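Local coordinates for protein acetyltransferase, GNAT family (Bacillus anthracis str. Sterne, PDB 3FBU) that probably transfers an acetyl group from acetyl-coenzyme A to an acceptor, as GNAT-family enzymes do, and binds coenzyme A, at residues 99-104 with 135-140; 110-113 with 119-122; 60-63 with 68-71. One frame throughout, in Å; residues are numbered along the deposited sequence.

Contact 1 (99-104 with 135-140). With COA (coenzyme A), chain C.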
loop_
_atom_site.group_PDB
_atom_site.type_symbol
_atom_site.label_atom_id
_atom_site.label_comp_id
_atom_site.label_asym_id
_atom_site.label_seq_id
_atom_site.Cartn_x
_atom_site.Cartn_y
_atom_site.Cartn_z
ATOM N N TYR A 99 1.671 -13.390 4.623
ATOM C CA TYR A 99 0.741 -14.408 5.092
ATOM C C TYR A 99 -0.286 -14.794 4.025
ATOM O O TYR A 99 -0.550 -15.977 3.850
ATOM C CB TYR A 99 0.034 -13.964 6.364
ATOM C CG TYR A 99 0.961 -13.861 7.579
ATOM C CD1 TYR A 99 1.985 -14.770 7.788
ATOM C CD2 TYR A 99 0.768 -12.874 8.520
ATOM C CE1 TYR A 99 2.808 -14.680 8.915
ATOM C CE2 TYR A 99 1.562 -12.781 9.642
ATOM C CZ TYR A 99 2.588 -13.680 9.830
ATOM O OH TYR A 99 3.398 -13.570 10.938
ATOM N N ALA A 100 -0.888 -13.801 3.374
ATOM C CA ALA A 100 -1.921 -14.108 2.357
ATOM C C ALA A 100 -1.289 -14.935 1.259
ATOM O O ALA A 100 -1.852 -15.941 0.837
ATOM C CB ALA A 100 -2.585 -12.863 1.802
ATOM N N SER A 101 -0.110 -14.527 0.788
ATOM C CA SER A 101 0.515 -15.263 -0.316
ATOM C C SER A 101 0.912 -16.673 0.093
ATOM O O SER A 101 0.722 -17.616 -0.678
ATOM C CB SER A 101 1.730 -14.513 -0.874
ATOM O OG SER A 101 1.352 -13.178 -1.221
ATOM N N GLU A 102 1.416 -16.822 1.310
ATOM C CA GLU A 102 1.789 -18.142 1.834
ATOM C C GLU A 102 0.566 -19.043 1.928
ATOM O O GLU A 102 0.607 -20.177 1.485
ATOM C CB GLU A 102 2.517 -18.023 3.205
ATOM C CG GLU A 102 2.814 -19.374 3.835
ATOM C CD GLU A 102 3.603 -19.277 5.164
ATOM O OE1 GLU A 102 4.214 -18.233 5.425
ATOM O OE2 GLU A 102 3.565 -20.245 5.938
ATOM N N ALA A 103 -0.540 -18.511 2.464
ATOM C CA ALA A 103 -1.763 -19.290 2.609
ATOM C C ALA A 103 -2.358 -19.646 1.249
ATOM O O ALA A 103 -2.808 -20.782 1.044
ATOM C CB ALA A 103 -2.777 -18.533 3.449
ATOM N N ALA A 104 -2.346 -18.678 0.330
ATOM C CA ALA A 104 -2.960 -18.865 -0.988
ATOM C C ALA A 104 -2.130 -19.820 -1.810
ATOM O O ALA A 104 -2.691 -20.656 -2.489
ATOM C CB ALA A 104 -3.130 -17.526 -1.716
ATOM N N MET A 135 -1.986 -12.416 -6.236
ATOM C CA MET A 135 -2.273 -13.276 -7.390
ATOM C C MET A 135 -1.008 -13.528 -8.207
ATOM O O MET A 135 -0.701 -14.672 -8.567
ATOM C CB MET A 135 -3.372 -12.658 -8.274
ATOM C CG MET A 135 -4.745 -12.538 -7.572
ATOM S SD MET A 135 -6.010 -11.604 -8.506
ATOM C CE MET A 135 -7.108 -11.387 -7.132
ATOM N N GLU A 136 -0.258 -12.468 -8.453
ATOM C CA GLU A 136 0.965 -12.578 -9.238
ATOM C C GLU A 136 2.028 -13.404 -8.510
ATOM O O GLU A 136 2.642 -14.290 -9.102
ATOM C CB GLU A 136 1.504 -11.175 -9.533
ATOM C CG GLU A 136 0.572 -10.379 -10.486
ATOM C CD GLU A 136 1.034 -8.972 -10.814
ATOM O OE1 GLU A 136 1.878 -8.390 -10.075
ATOM O OE2 GLU A 136 0.457 -8.422 -11.791
ATOM N N LYS A 137 2.204 -13.128 -7.232
ATOM C CA LYS A 137 3.223 -13.797 -6.411
ATOM C C LYS A 137 3.035 -15.306 -6.373
ATOM O O LYS A 137 4.017 -16.082 -6.313
ATOM C CB LYS A 137 3.186 -13.250 -4.976
ATOM C CG LYS A 137 3.645 -11.797 -4.840
ATOM C CD LYS A 137 3.188 -11.168 -3.529
ATOM C CE LYS A 137 3.924 -11.723 -2.280
ATOM N NZ LYS A 137 5.370 -11.932 -2.492
ATOM N N ILE A 138 1.782 -15.762 -6.389
ATOM C CA ILE A 138 1.514 -17.181 -6.304
ATOM C C ILE A 138 1.444 -17.866 -7.680
ATOM O O ILE A 138 1.181 -19.064 -7.767
ATOM C CB ILE A 138 0.223 -17.471 -5.433
ATOM C CG1 ILE A 138 -1.052 -16.974 -6.122
ATOM C CG2 ILE A 138 0.402 -16.912 -4.010
ATOM C CD1 ILE A 138 -2.300 -17.115 -5.277
ATOM N N GLY A 139 1.698 -17.120 -8.752
ATOM C CA GLY A 139 1.879 -17.723 -10.072
ATOM C C GLY A 139 0.703 -17.567 -11.029
ATOM O O GLY A 139 0.718 -18.122 -12.112
ATOM N N MET A 140 -0.296 -16.785 -10.635
ATOM C CA MET A 140 -1.465 -16.569 -11.483
ATOM C C MET A 140 -1.156 -15.562 -12.598
ATOM O O MET A 140 -0.307 -14.662 -12.456
ATOM C CB MET A 140 -2.703 -16.163 -10.650
ATOM C CG MET A 140 -3.034 -17.069 -9.437
ATOM S SD MET A 140 -4.580 -16.557 -8.509
ATOM C CE MET A 140 -5.780 -17.383 -9.593
HETATM N N1A COA C . 0.779 -0.696 -3.192
HETATM C C2A COA C . 1.568 -1.601 -3.855
HETATM N N3A COA C . 1.842 -2.819 -3.291
HETATM C C4A COA C . 1.312 -3.117 -2.075
HETATM C C5A COA C . 0.509 -2.219 -1.391
HETATM C C6A COA C . 0.222 -0.986 -1.972
HETATM N N6A COA C . -0.571 -0.102 -1.361
HETATM N N7A COA C . 0.145 -2.791 -0.236
HETATM C C8A COA C . 0.700 -4.017 -0.156
HETATM N N9A COA C . 1.434 -4.228 -1.294
HETATM C C1B COA C . 2.102 -5.455 -1.747
HETATM C C2B COA C . 3.142 -5.980 -0.754
HETATM O O2B COA C . 4.394 -5.319 -0.891
HETATM C C3B COA C . 3.173 -7.435 -1.168
HETATM O O3B COA C . 4.008 -7.614 -2.301
HETATM P P3B COA C . 5.579 -7.998 -2.208
HETATM O O7A COA C . 6.093 -8.436 -3.541
HETATM O O8A COA C . 6.306 -6.783 -1.694
HETATM O O9A COA C . 5.679 -9.141 -1.222
HETATM C C4B COA C . 1.716 -7.733 -1.555
HETATM O O4B COA C . 1.152 -6.500 -1.911
HETATM C C5B COA C . 0.905 -8.328 -0.412
HETATM O O5B COA C . 1.392 -9.638 -0.190
HETATM P P1A COA C . 1.126 -10.384 1.200
HETATM O O1A COA C . 2.040 -9.798 2.261
HETATM O O2A COA C . 1.293 -11.841 1.013
HETATM O O3A COA C . -0.423 -10.043 1.456
HETATM P P2A COA C . -1.104 -9.670 2.870
HETATM O O4A COA C . -0.793 -10.760 3.867
HETATM O O5A COA C . -0.671 -8.255 3.269
HETATM O O6A COA C . -2.664 -9.678 2.448
HETATM C CBP COA C . -4.631 -8.950 1.305
HETATM C CCP COA C . -3.122 -9.174 1.203
HETATM C CDP COA C . -5.216 -10.292 1.781
HETATM C CEP COA C . -5.055 -8.561 -0.112
HETATM C CAP COA C . -4.928 -7.811 2.317
HETATM O OAP COA C . -4.451 -6.561 1.845
HETATM C C9P COA C . -6.392 -7.627 2.578
HETATM O O9P COA C . -7.049 -8.481 3.431
HETATM N N8P COA C . -7.078 -6.692 1.913
HETATM C C7P COA C . -8.459 -6.367 2.266
HETATM C C6P COA C . -9.460 -7.405 1.788
HETATM C C5P COA C . -9.448 -7.541 0.267
HETATM O O5P COA C . -9.569 -6.558 -0.500
HETATM N N4P COA C . -9.344 -8.775 -0.181
HETATM C C3P COA C . -9.188 -9.063 -1.612
HETATM C C2P COA C . -10.482 -9.060 -2.395
HETATM S S1P COA C . -10.199 -9.621 -4.103
#

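Contact 2 (110-113 with 119-122)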
loop_
_atom_site.group_PDB
_atom_site.type_symbol
_atom_site.label_atom_id
_atom_site.label_comp_id
_atom_site.label_asym_id
_atom_site.label_seq_id
_atom_site.Cartn_x
_atom_site.Cartn_y
_atom_site.Cartn_z
ATOM N N TYR A 110 -2.806 -27.617 -2.608
ATOM C CA TYR A 110 -3.856 -28.534 -2.162
ATOM C C TYR A 110 -4.899 -28.764 -3.244
ATOM O O TYR A 110 -5.244 -29.904 -3.535
ATOM C CB TYR A 110 -4.512 -27.998 -0.912
ATOM C CG TYR A 110 -5.554 -28.904 -0.283
ATOM C CD1 TYR A 110 -5.179 -29.943 0.560
ATOM C CD2 TYR A 110 -6.902 -28.689 -0.497
ATOM C CE1 TYR A 110 -6.135 -30.769 1.151
ATOM C CE2 TYR A 110 -7.869 -29.508 0.098
ATOM C CZ TYR A 110 -7.470 -30.539 0.911
ATOM O OH TYR A 110 -8.415 -31.330 1.499
ATOM N N GLY A 111 -5.381 -27.684 -3.870
ATOM C CA GLY A 111 -6.365 -27.803 -4.954
ATOM C C GLY A 111 -5.882 -28.676 -6.103
ATOM O O GLY A 111 -6.611 -29.532 -6.588
ATOM N N PHE A 112 -4.645 -28.481 -6.536
ATOM C CA PHE A 112 -4.143 -29.176 -7.715
ATOM C C PHE A 112 -3.649 -30.580 -7.406
ATOM O O PHE A 112 -3.919 -31.492 -8.155
ATOM C CB PHE A 112 -3.005 -28.390 -8.355
ATOM C CG PHE A 112 -3.452 -27.147 -9.057
ATOM C CD1 PHE A 112 -4.469 -27.196 -9.985
ATOM C CD2 PHE A 112 -2.839 -25.928 -8.802
ATOM C CE1 PHE A 112 -4.860 -26.024 -10.660
ATOM C CE2 PHE A 112 -3.240 -24.787 -9.455
ATOM C CZ PHE A 112 -4.242 -24.840 -10.376
ATOM N N LYS A 113 -2.907 -30.713 -6.315
ATOM C CA LYS A 113 -2.267 -31.987 -5.952
ATOM C C LYS A 113 -3.245 -32.930 -5.300
ATOM O O LYS A 113 -3.349 -34.092 -5.695
ATOM C CB LYS A 113 -1.061 -31.713 -5.068
ATOM C CG LYS A 113 0.050 -31.068 -5.887
ATOM C CD LYS A 113 0.879 -30.079 -5.138
ATOM C CE LYS A 113 2.065 -30.719 -4.488
ATOM N NZ LYS A 113 2.999 -29.654 -3.975
ATOM N N ARG A 119 -8.143 -25.939 -12.827
ATOM C CA ARG A 119 -7.912 -24.502 -12.932
ATOM C C ARG A 119 -8.426 -23.727 -11.726
ATOM O O ARG A 119 -9.369 -24.100 -11.187
ATOM C CB ARG A 119 -8.584 -23.970 -14.197
ATOM C CG ARG A 119 -8.317 -22.488 -14.582
ATOM C CD ARG A 119 -8.863 -22.240 -15.995
ATOM N NE ARG A 119 -8.880 -20.864 -16.438
ATOM C CZ ARG A 119 -9.949 -20.087 -16.495
ATOM N NH1 ARG A 119 -9.819 -18.870 -16.879
ATOM N NH2 ARG A 119 -11.129 -20.527 -16.165
ATOM N N ILE A 120 -7.751 -22.657 -11.330
ATOM C CA ILE A 120 -8.191 -21.828 -10.213
ATOM C C ILE A 120 -8.119 -20.360 -10.684
ATOM O O ILE A 120 -7.143 -19.947 -11.335
ATOM C CB ILE A 120 -7.381 -22.070 -8.923
ATOM C CG1 ILE A 120 -7.536 -23.533 -8.433
ATOM C CG2 ILE A 120 -7.802 -21.094 -7.825
ATOM C CD1 ILE A 120 -6.482 -23.948 -7.346
ATOM N N ILE A 121 -9.173 -19.601 -10.390
ATOM C CA ILE A 121 -9.273 -18.224 -10.833
ATOM C C ILE A 121 -9.463 -17.321 -9.626
ATOM O O ILE A 121 -9.852 -17.774 -8.532
ATOM C CB ILE A 121 -10.449 -18.036 -11.857
ATOM C CG1 ILE A 121 -11.842 -18.161 -11.193
ATOM C CG2 ILE A 121 -10.279 -19.026 -13.065
ATOM C CD1 ILE A 121 -12.422 -16.807 -10.655
ATOM N N ALA A 122 -9.229 -16.041 -9.853
ATOM C CA ALA A 122 -9.446 -14.998 -8.859
ATOM C C ALA A 122 -9.757 -13.685 -9.589
ATOM O O ALA A 122 -9.340 -13.470 -10.745
ATOM C CB ALA A 122 -8.244 -14.828 -7.913
#

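Contact 3 (60-63 with 68-71)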
loop_
_atom_site.group_PDB
_atom_site.type_symbol
_atom_site.label_atom_id
_atom_site.label_comp_id
_atom_site.label_asym_id
_atom_site.label_seq_id
_atom_site.Cartn_x
_atom_site.Cartn_y
_atom_site.Cartn_z
ATOM N N PRO A 60 -10.328 -20.331 7.891
ATOM C CA PRO A 60 -9.429 -19.481 8.650
ATOM C C PRO A 60 -7.976 -19.881 8.489
ATOM O O PRO A 60 -7.681 -21.065 8.312
ATOM C CB PRO A 60 -9.894 -19.687 10.112
ATOM C CG PRO A 60 -10.579 -20.996 10.097
ATOM C CD PRO A 60 -11.229 -21.092 8.777
ATOM N N VAL A 61 -7.110 -18.879 8.596
ATOM C CA VAL A 61 -5.684 -19.000 8.486
ATOM C C VAL A 61 -5.154 -18.707 9.905
ATOM O O VAL A 61 -5.392 -17.634 10.471
ATOM C CB VAL A 61 -5.112 -18.001 7.452
ATOM C CG1 VAL A 61 -3.587 -18.087 7.411
ATOM C CG2 VAL A 61 -5.696 -18.257 6.041
ATOM N N ILE A 62 -4.455 -19.688 10.461
ATOM C CA ILE A 62 -4.011 -19.655 11.849
ATOM C C ILE A 62 -2.483 -19.648 11.877
ATOM O O ILE A 62 -1.859 -20.505 11.271
ATOM C CB ILE A 62 -4.504 -20.894 12.621
ATOM C CG1 ILE A 62 -6.011 -21.072 12.497
ATOM C CG2 ILE A 62 -4.120 -20.800 14.088
ATOM C CD1 ILE A 62 -6.792 -19.974 13.135
ATOM N N LEU A 63 -1.906 -18.661 12.561
ATOM C CA LEU A 63 -0.455 -18.595 12.794
ATOM C C LEU A 63 -0.052 -19.733 13.720
ATOM O O LEU A 63 -0.575 -19.842 14.826
ATOM C CB LEU A 63 -0.068 -17.245 13.409
ATOM C CG LEU A 63 0.600 -16.285 12.437
ATOM C CD1 LEU A 63 0.478 -14.804 12.844
ATOM C CD2 LEU A 63 2.084 -16.705 12.320
ATOM N N ILE A 68 -2.892 -17.661 16.468
ATOM C CA ILE A 68 -3.675 -16.447 16.237
ATOM C C ILE A 68 -4.339 -16.589 14.860
ATOM O O ILE A 68 -3.661 -16.952 13.904
ATOM C CB ILE A 68 -2.752 -15.221 16.204
ATOM C CG1 ILE A 68 -2.233 -14.885 17.606
ATOM C CG2 ILE A 68 -3.430 -13.968 15.621
ATOM C CD1 ILE A 68 -1.243 -13.736 17.583
ATOM N N LEU A 69 -5.642 -16.315 14.787
ATOM C CA LEU A 69 -6.372 -16.258 13.494
ATOM C C LEU A 69 -6.114 -14.888 12.872
ATOM O O LEU A 69 -6.503 -13.861 13.425
ATOM C CB LEU A 69 -7.868 -16.494 13.703
ATOM C CG LEU A 69 -8.831 -16.609 12.508
ATOM C CD1 LEU A 69 -10.101 -17.359 12.878
ATOM C CD2 LEU A 69 -9.164 -15.239 11.973
ATOM N N VAL A 70 -5.455 -14.881 11.723
ATOM C CA VAL A 70 -5.033 -13.662 11.094
ATOM C C VAL A 70 -5.832 -13.336 9.833
ATOM O O VAL A 70 -5.692 -12.261 9.270
ATOM C CB VAL A 70 -3.517 -13.722 10.778
ATOM C CG1 VAL A 70 -2.736 -13.858 12.108
ATOM C CG2 VAL A 70 -3.163 -14.870 9.811
ATOM N N GLY A 71 -6.664 -14.267 9.389
ATOM C CA GLY A 71 -7.490 -14.011 8.212
ATOM C C GLY A 71 -8.178 -15.269 7.749
ATOM O O GLY A 71 -8.205 -16.279 8.451
#

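Contact 1 (99-104 with 135-140)
Ser-101 and Lys-137 meet beside the phosphates of coenzyme A, and Ala-104, one turn further along helix 99-114, packs against Ile-138 just after helix 129-137. The polar part of the contact runs through the cofactor. Ser-101 grips one oxygen of the pyrophosphate twice. Its hydroxyl donates to COA O2A over 2.6 Å from OG. Its backbone N donates to the same O2A over 3.0 Å. The serine OG lies beside its own backbone N (chi1 -54°), which lets both donors converge on this oxygen. Ala-100 N donates to COA O4A, an oxygen of the other phosphate of the pyrophosphate, at 3.1 Å. Lys-137 serves a different group. Its NZ donates to COA O9A of the 3'-phosphate at 3.1 Å. The lysine chain bends near its end (chi3 71°, chi4 41°), and its CE comes within 3.1 Å of Ser-101 OG. Its charge probably helps to balance that of the phosphate.

The apolar part involves Ile-138. Its CD1 reaches Ala-104 CB at 3.7 Å. Its CG2 lies 3.4 Å from the backbone O of Ser-101. Helix 129-137 ends here in a Schellman motif. Gly-139 has a positive phi. Gly-139 N bonds back to Glu-136 O, and Met-140 N to Met-135 O. The chain then turns towards strand 141-152. Trp-88 of strand 83-90 packs against both Ala-104 and Met-135.

The first turn of helix 99-114 points the N-H groups of Ala-100 and Ser-101 at the pyrophosphate; those of Asn-96 and Gly-98, just before it, also bind the cofactor. The helix dipole may add to the attraction. This is the pyrophosphate-binding loop and helix start of the GNAT fold, joined here by a lysine from the following helix that holds the 3'-phosphate.

Contact 2 (110-113 with 119-122)
The ring of Phe-112 receives Ile-120 CD1 over one face and the backbone N of Arg-119 at its edge. The methyl stands 4.1 Å from the ring centroid and 20° off the ring normal, a CH-pi contact. It is offset toward the rim, where CZ is its closest ring atom at 3.9 Å. Arg-119 N lies in the plane of the ring, 3.9 Å from CE1. The second flat group is the guanidinium of Arg-119. Ile-121 CG2 sits 3.5 Å above its centre. The arginine chain is extended and leads away from the helix, and its NH1 makes a salt bridge with Glu-143.

Phe-112 sets off along the helix flank rather than straight at the strand, yet its ring ends nearer. Its CG lies beside the backbone N (chi1 -72°), and the ring extends toward the start of strand 119-124. Ile-120 points directly at the helix. Its CD1 comes 4.5 Å from CA of Gly-111, where the helix has no side chain and can lie close. Ile-120 also touches Phe-75 of strand 68-79 and Ile-86 of strand 83-90.

The segments belong to the beta-alpha-beta unit of strand 83-90, helix 99-114 and strand 119-124. The side-chain contact between helix and strand here is apolar, so it implies cohesion by dispersion and burial, with the arginine's charge directed elsewhere.

Contact 3 (60-63 with 68-71)
Val-61 is bonded to two successive residues of the partner strand in this antiparallel beta hairpin, which carries a beta bulge. Its O accepts from Val-70 N at 3.0 Å, and its N donates to Gly-71 O at 2.8 Å. Val-70 is the extra residue. Leu-63 N bonds to Ile-68 O nearer the turn, so Ile-62 and Leu-69 form a non-hydrogen-bonded pair between.

Packing is tight where Leu-63 crosses Val-70 at about a right angle. Leu-63 CD1 and Val-70 CG1 are only 3.4 Å apart, closer than usual for two carbons. The leucine chi1 of -105° lies away from the usual staggered values, which may reflect strain. Tyr-99 of helix 99-114 also packs on Leu-63. On the other face, Leu-69 is partly exposed but closely packed, and helix 18-25 lies against it. With CG anti to its N (chi1 -175°), it reaches across to Pro-60 of the partner strand. Leu-69 CD1 meets Pro-60 CB there at 3.6 Å, while Ile-62 CD1 lies 3.7 Å from Leu-69 CB.

Ile-68, partly exposed and next to the turn, is held more loosely. Its CB is 4.4 Å from Leu-63 CB.

How the contacts relate
From the N terminus, contact 3 comes first. It closes a short turn between strands 58-63 and 68-79 before contact 1 opens. Contact 1 then spans the longest loop, from the start of helix 99-114 to the end of helix 129-137. Contact 2 lies within that loop and closes the short link from the same helix to strand 119-124. Contacts 1 and 2 touch through Met-135 and Met-140, whose CE atoms pack on the strand. Contacts 1 and 3 meet where Tyr-99 and Ala-103 reach Leu-63 and Val-61. Contacts 2 and 3 remain apart, about 12 Å between nearest atoms, but both reach the central sheet. Helix 99-114 is the element common to contacts 1 and 2.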